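Local coordinates for protein SsfS6 (Streptomyces sp. SF2575, PDB 4FZR) that adopts the two-domain GT-B fold, with N- and C-terminal domains like those of erythromycin biosynthesis protein CIII, at residues Lys204-Pro209 with Leu385-Asp390. Numbering follows the deposited sequence.
Sequences KMRYVP and LPTPAD
K204 meets L385 and P386 with its root rather than its charged end. Its CB lies 3.9 Å from L385 CD2, and its carbonyl O faces the ring of P386, with CG the closest ring atom at 3.6 Å. Beyond CB the chain bends at chi2 and its end leads away; NZ forms salt bridges with D188 and E195. At M205, a selenomethionine, the backbone does the touching first: CA approaches P386 O in a CA-H...O contact of 3.3 Å. Its side chain starts with CG anti to the backbone N (chi1 -172°) and passes close to the same oxygen. SE then reaches CG of P388, 3.9 Å away, the two side chains crossing at about a right angle, while L35 of helix 33-41 also touches M205. The one hydrogen bond between the segments follows, R206 N to P386 O, 2.7 Å long and nearly straight at 174°, though the donor stands tilted 31° from the carbonyl plane. The example illustrates how a GT-B protein can tie its C-terminal tail back to its N-terminal half: 204-209 leaves the last strand of the first parallel sheet, and 385-390 leads into the terminal helix 388-395. That helix begins with a capping box, in which T387 OG1 accepts from D390 N and T387 N donates to D390 OD2, met from above the carboxylate plane. R206 CB lies equally near the carbonyl oxygens of L385 and P386, both on one side of it; in the modelled conformer the chain leads away, and G43 of the second subunit packs on this residue. Past Y207, which turns instead to L314 and T315 of helix 310-318, V208 places CG2 3.7 Å from CD of P388, and A41 of the second subunit packs on P388 as well.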
loop_
_atom_site.group_PDB
_atom_site.type_symbol
_atom_site.label_atom_id
_atom_site.label_comp_id
_atom_site.label_asym_id
_atom_site.label_seq_id
_atom_site.Cartn_x
_atom_site.Cartn_y
_atom_site.Cartn_z
ATOM N N LYS A 204 22.822 -0.617 -4.574
ATOM C CA LYS A 204 22.160 0.648 -4.282
ATOM C C LYS A 204 20.677 0.573 -4.629
ATOM O O LYS A 204 20.286 -0.119 -5.567
ATOM C CB LYS A 204 22.807 1.792 -5.067
ATOM C CG LYS A 204 24.180 2.204 -4.571
ATOM C CD LYS A 204 24.136 2.599 -3.108
ATOM C CE LYS A 204 25.478 3.111 -2.629
ATOM N NZ LYS A 204 25.471 3.401 -1.170
HETATM N N MSE A 205 19.860 1.292 -3.865
HETATM C CA MSE A 205 18.441 1.426 -4.167
HETATM C C MSE A 205 17.940 2.803 -3.750
HETATM O O MSE A 205 18.313 3.320 -2.700
HETATM C CB MSE A 205 17.620 0.358 -3.443
HETATM C CG MSE A 205 16.152 0.331 -3.881
HETATM SE SE MSE A 205 14.894 -0.446 -2.594
HETATM C CE MSE A 205 15.218 -2.313 -2.845
ATOM N N ARG A 206 17.091 3.393 -4.582
ATOM C CA ARG A 206 16.490 4.687 -4.287
ATOM C C ARG A 206 15.486 4.554 -3.145
ATOM O O ARG A 206 14.641 3.661 -3.155
ATOM C CB ARG A 206 15.792 5.228 -5.534
ATOM C CG ARG A 206 15.130 6.580 -5.351
ATOM C CD ARG A 206 14.379 6.982 -6.609
ATOM N NE ARG A 206 13.553 8.168 -6.405
ATOM C CZ ARG A 206 12.794 8.719 -7.347
ATOM N NH1 ARG A 206 12.754 8.196 -8.564
ATOM N NH2 ARG A 206 12.073 9.798 -7.074
ATOM N N TYR A 207 15.588 5.440 -2.159
ATOM C CA TYR A 207 14.694 5.414 -1.012
ATOM C C TYR A 207 13.372 6.080 -1.349
ATOM O O TYR A 207 13.318 7.288 -1.571
ATOM C CB TYR A 207 15.328 6.128 0.175
ATOM C CG TYR A 207 14.469 6.143 1.414
ATOM C CD1 TYR A 207 14.454 5.058 2.283
ATOM C CD2 TYR A 207 13.681 7.245 1.724
ATOM C CE1 TYR A 207 13.677 5.069 3.425
ATOM C CE2 TYR A 207 12.902 7.266 2.867
ATOM C CZ TYR A 207 12.903 6.176 3.714
ATOM O OH TYR A 207 12.129 6.186 4.851
ATOM N N VAL A 208 12.310 5.282 -1.399
ATOM C CA VAL A 208 10.967 5.813 -1.591
ATOM C C VAL A 208 10.329 5.978 -0.212
ATOM O O VAL A 208 10.177 5.004 0.528
ATOM C CB VAL A 208 10.115 4.890 -2.481
ATOM C CG1 VAL A 208 8.667 5.371 -2.527
ATOM C CG2 VAL A 208 10.708 4.816 -3.887
ATOM N N PRO A 209 9.978 7.220 0.153
ATOM C CA PRO A 209 9.462 7.465 1.505
ATOM C C PRO A 209 8.098 6.829 1.769
ATOM O O PRO A 209 7.193 6.928 0.934
ATOM C CB PRO A 209 9.342 8.995 1.569
ATOM C CG PRO A 209 10.197 9.510 0.453
ATOM C CD PRO A 209 10.147 8.468 -0.610
ATOM N N LEU A 385 19.301 6.480 -8.566
ATOM C CA LEU A 385 19.505 5.117 -8.096
ATOM C C LEU A 385 18.352 4.218 -8.542
ATOM O O LEU A 385 17.257 4.703 -8.834
ATOM C CB LEU A 385 19.665 5.094 -6.572
ATOM C CG LEU A 385 20.885 5.848 -6.032
ATOM C CD1 LEU A 385 20.925 5.776 -4.509
ATOM C CD2 LEU A 385 22.174 5.298 -6.639
ATOM N N PRO A 386 18.605 2.903 -8.626
ATOM C CA PRO A 386 17.567 1.940 -9.016
ATOM C C PRO A 386 16.367 2.007 -8.076
ATOM O O PRO A 386 16.553 2.003 -6.863
ATOM C CB PRO A 386 18.274 0.585 -8.877
ATOM C CG PRO A 386 19.733 0.896 -8.959
ATOM C CD PRO A 386 19.897 2.250 -8.353
ATOM N N THR A 387 15.161 2.076 -8.629
ATOM C CA THR A 387 13.949 2.108 -7.817
ATOM C C THR A 387 13.678 0.734 -7.215
ATOM O O THR A 387 14.258 -0.262 -7.652
ATOM C CB THR A 387 12.727 2.503 -8.657
ATOM O OG1 THR A 387 12.402 1.437 -9.561
ATOM C CG2 THR A 387 13.006 3.776 -9.437
ATOM N N PRO A 388 12.803 0.674 -6.198
ATOM C CA PRO A 388 12.344 -0.612 -5.659
ATOM C C PRO A 388 11.805 -1.554 -6.738
ATOM O O PRO A 388 11.993 -2.766 -6.639
ATOM C CB PRO A 388 11.240 -0.197 -4.687
ATOM C CG PRO A 388 11.706 1.134 -4.181
ATOM C CD PRO A 388 12.355 1.807 -5.367
ATOM N N ALA A 389 11.147 -1.008 -7.755
ATOM C CA ALA A 389 10.674 -1.824 -8.871
ATOM C C ALA A 389 11.858 -2.449 -9.614
ATOM O O ALA A 389 11.802 -3.613 -10.019
ATOM C CB ALA A 389 9.825 -0.990 -9.824
ATOM N N ASP A 390 12.929 -1.671 -9.781
ATOM C CA ASP A 390 14.147 -2.163 -10.428
ATOM C C ASP A 390 14.733 -3.324 -9.620
ATOM O O ASP A 390 15.119 -4.352 -10.178
ATOM C CB ASP A 390 15.208 -1.055 -10.562
ATOM C CG ASP A 390 14.775 0.092 -11.473
ATOM O OD1 ASP A 390 13.979 -0.132 -12.409
ATOM O OD2 ASP A 390 15.251 1.229 -11.261
#